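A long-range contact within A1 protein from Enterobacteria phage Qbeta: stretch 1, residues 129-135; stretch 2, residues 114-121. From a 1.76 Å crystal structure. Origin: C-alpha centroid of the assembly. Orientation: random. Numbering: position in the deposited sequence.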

# COMPACT_ATOMS: atom_id res chain seq x y z
N ILE A 129 1.69 5.73 18.29
CA ILE A 129 2.75 5.14 17.49
C ILE A 129 2.10 4.19 16.48
O ILE A 129 1.41 3.26 16.87
CB ILE A 129 3.85 4.49 18.36
CG1 ILE A 129 4.64 5.60 19.15
CG2 ILE A 129 4.80 3.70 17.48
CD1 ILE A 129 5.63 5.05 20.23
N GLU A 130 2.31 4.46 15.19
CA GLU A 130 1.58 3.72 14.13
C GLU A 130 2.55 3.21 13.11
O GLU A 130 3.76 3.55 13.15
CB GLU A 130 0.51 4.63 13.51
CG GLU A 130 -0.64 4.86 14.52
CD GLU A 130 -1.76 5.77 14.04
OE1 GLU A 130 -1.64 6.27 12.88
OE2 GLU A 130 -2.77 5.94 14.84
N ARG A 131 2.09 2.32 12.23
CA ARG A 131 2.93 1.89 11.10
C ARG A 131 2.49 2.55 9.80
O ARG A 131 1.23 2.63 9.52
CB ARG A 131 3.00 0.36 11.00
CG ARG A 131 4.04 -0.14 12.02
CD ARG A 131 3.60 -1.24 12.77
NE ARG A 131 4.46 -1.53 13.96
CZ ARG A 131 4.68 -2.75 14.41
NH1 ARG A 131 4.15 -3.78 13.75
NH2 ARG A 131 5.42 -2.94 15.51
N PHE A 132 3.49 3.04 9.03
CA PHE A 132 3.25 3.93 7.90
C PHE A 132 3.80 3.28 6.63
O PHE A 132 5.02 2.94 6.54
CB PHE A 132 3.95 5.27 8.09
CG PHE A 132 3.38 6.10 9.16
CD1 PHE A 132 2.58 7.18 8.86
CD2 PHE A 132 3.64 5.79 10.48
CE1 PHE A 132 2.06 8.02 9.93
CE2 PHE A 132 3.16 6.56 11.52
CZ PHE A 132 2.35 7.65 11.26
N ILE A 133 2.93 3.08 5.64
CA ILE A 133 3.42 2.52 4.37
C ILE A 133 4.07 3.63 3.55
O ILE A 133 3.55 4.78 3.53
CB ILE A 133 2.20 1.83 3.62
CG1 ILE A 133 2.71 1.01 2.44
CG2 ILE A 133 1.06 2.85 3.33
CD1 ILE A 133 3.56 -0.21 2.87
N TYR A 134 5.21 3.33 2.92
CA TYR A 134 5.81 4.36 2.06
C TYR A 134 5.12 4.35 0.70
O TYR A 134 4.88 3.24 0.14
CB TYR A 134 7.34 4.10 1.91
CG TYR A 134 8.01 5.06 0.94
CD1 TYR A 134 8.13 6.45 1.24
CD2 TYR A 134 8.54 4.59 -0.25
CE1 TYR A 134 8.74 7.32 0.33
CE2 TYR A 134 9.19 5.46 -1.15
CZ TYR A 134 9.29 6.82 -0.84
OH TYR A 134 9.92 7.69 -1.72
N LEU A 135 4.77 5.54 0.19
CA LEU A 135 4.17 5.71 -1.13
C LEU A 135 5.15 6.44 -2.03
O LEU A 135 5.24 7.67 -2.02
CB LEU A 135 2.83 6.46 -1.06
CG LEU A 135 1.81 6.04 0.02
CD1 LEU A 135 0.58 6.99 0.16
CD2 LEU A 135 1.27 4.68 -0.33
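Stretch 2 114-121: KYDIREGK

How does stretch 2 run along stretch 1? Residues 117-121 form a strand that lies antiparallel to strand 129-135, with 148° between their directions and a closest approach of 4.6 Å between the axes. Lys121 lies beside Ile129, Glu119 beside Arg131 and Ile117 beside Ile133, with CA-CA distances of 4.3, 4.5 and 4.5 Å. Ahead of this strand, Lys114 to Asp116 is loop or turn, and Lys114 makes no contact.

What ties the two backbones together? Gly120 and Glu130 form a hydrogen-bonded pair, Gly120 N to Glu130 O at 2.9 Å and Glu130 N to Gly120 O at 2.8 Å. Arg118 and Phe132 repeat the pattern, with both Arg118 N to Phe132 O and Phe132 N to Arg118 O at 2.9 Å. Tyr134 N then donates to Asp116 O at 2.9 Å, carrying the ladder beyond Ile117. Water 1 also bridges here, donating to Asp116 O and to Tyr134 O, each at 2.7 Å.

Where does charge reinforce the pairing? Glu119 and Arg131 project from the same face of the sheet, and their ends converge in a salt bridge, Arg131 NE to Glu119 OE2 at 2.7 Å. A weak hydrogen bond from Arg131 NH2 reaches the same Glu119 OE2 at 3.1 Å. Water 2 links Glu119 OE2, at 3.0 Å, to Ile129 O, at 3.1 Å.

How do the remaining side chains pack? On the face of Glu119 and Arg131, Ile133 CD1 meets Ile117 CG1 at 3.7 Å and Tyr115 CB at 3.9 Å, while Ile129 CG1 lies 3.8 Å from Lys121 CB. On the other face, the Phe132 ring turns its edge to the backbone of stretch 2, bringing Phe132 CE2 within 3.5 Å of Gly120 O. Gly120 has no side chain there; an ideal CB would sit a tight 3.4 Å from Phe132 CE2.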

# COMPACT_ATOMS: atom_id res chain seq x y z
N LYS A 114 9.37 -6.33 2.79
CA LYS A 114 9.02 -6.64 1.38
C LYS A 114 8.40 -5.39 0.76
O LYS A 114 8.62 -5.15 -0.42
CB LYS A 114 8.00 -7.78 1.33
CG LYS A 114 8.62 -9.14 1.80
CD LYS A 114 7.50 -10.13 1.94
CE LYS A 114 8.13 -11.50 2.25
NZ LYS A 114 7.03 -12.36 2.81
N TYR A 115 7.67 -4.58 1.56
CA TYR A 115 7.35 -3.19 1.17
C TYR A 115 8.04 -2.29 2.19
O TYR A 115 8.36 -2.76 3.27
CB TYR A 115 5.81 -2.95 1.26
CG TYR A 115 5.09 -3.63 0.12
CD1 TYR A 115 4.85 -2.94 -1.09
CD2 TYR A 115 4.66 -4.96 0.24
CE1 TYR A 115 4.22 -3.59 -2.18
CE2 TYR A 115 4.03 -5.62 -0.86
CZ TYR A 115 3.78 -4.88 -2.04
OH TYR A 115 3.13 -5.50 -3.10
N ASP A 116 8.29 -1.03 1.86
CA ASP A 116 8.94 -0.15 2.86
C ASP A 116 7.89 0.41 3.81
O ASP A 116 6.95 1.09 3.37
CB ASP A 116 9.63 1.05 2.19
CG ASP A 116 10.77 0.62 1.27
OD1 ASP A 116 11.71 0.02 1.79
OD2 ASP A 116 10.72 0.91 0.05
N ILE A 117 8.06 0.12 5.10
CA ILE A 117 7.07 0.46 6.11
C ILE A 117 7.90 1.06 7.27
O ILE A 117 8.92 0.50 7.62
CB ILE A 117 6.37 -0.80 6.58
CG1 ILE A 117 5.90 -1.65 5.38
CG2 ILE A 117 5.25 -0.45 7.58
CD1 ILE A 117 5.48 -3.08 5.81
N ARG A 118 7.52 2.22 7.79
CA ARG A 118 8.28 2.82 8.95
C ARG A 118 7.36 2.95 10.12
O ARG A 118 6.18 3.29 9.95
CB ARG A 118 8.91 4.18 8.59
CG ARG A 118 10.14 3.99 7.70
CD ARG A 118 10.90 5.30 7.44
NE ARG A 118 12.14 5.01 6.73
CZ ARG A 118 13.08 5.90 6.39
NH1 ARG A 118 12.99 7.16 6.76
NH2 ARG A 118 14.14 5.48 5.67
N GLU A 119 7.88 2.72 11.33
CA GLU A 119 7.04 2.98 12.52
C GLU A 119 7.21 4.43 12.97
O GLU A 119 8.36 4.91 13.06
CB GLU A 119 7.52 2.06 13.65
CG GLU A 119 6.52 1.98 14.80
CD GLU A 119 6.60 0.65 15.50
OE1 GLU A 119 7.73 0.13 15.65
OE2 GLU A 119 5.54 0.11 15.87
N GLY A 120 6.13 5.13 13.28
CA GLY A 120 6.37 6.54 13.71
C GLY A 120 5.38 7.01 14.77
O GLY A 120 4.23 6.50 14.89
N LYS A 121 5.84 8.01 15.50
CA LYS A 121 5.10 8.59 16.58
C LYS A 121 4.39 9.89 16.09
O LYS A 121 5.04 10.80 15.65
CB LYS A 121 6.01 8.92 17.77
CG LYS A 121 5.14 9.46 18.98
CD LYS A 121 6.00 10.00 20.07
CE LYS A 121 5.13 10.53 21.23
NZ LYS A 121 4.33 9.42 21.94
O HOH W 1 5.68 0.79 0.98
O HOH W 2 2.55 0.44 16.15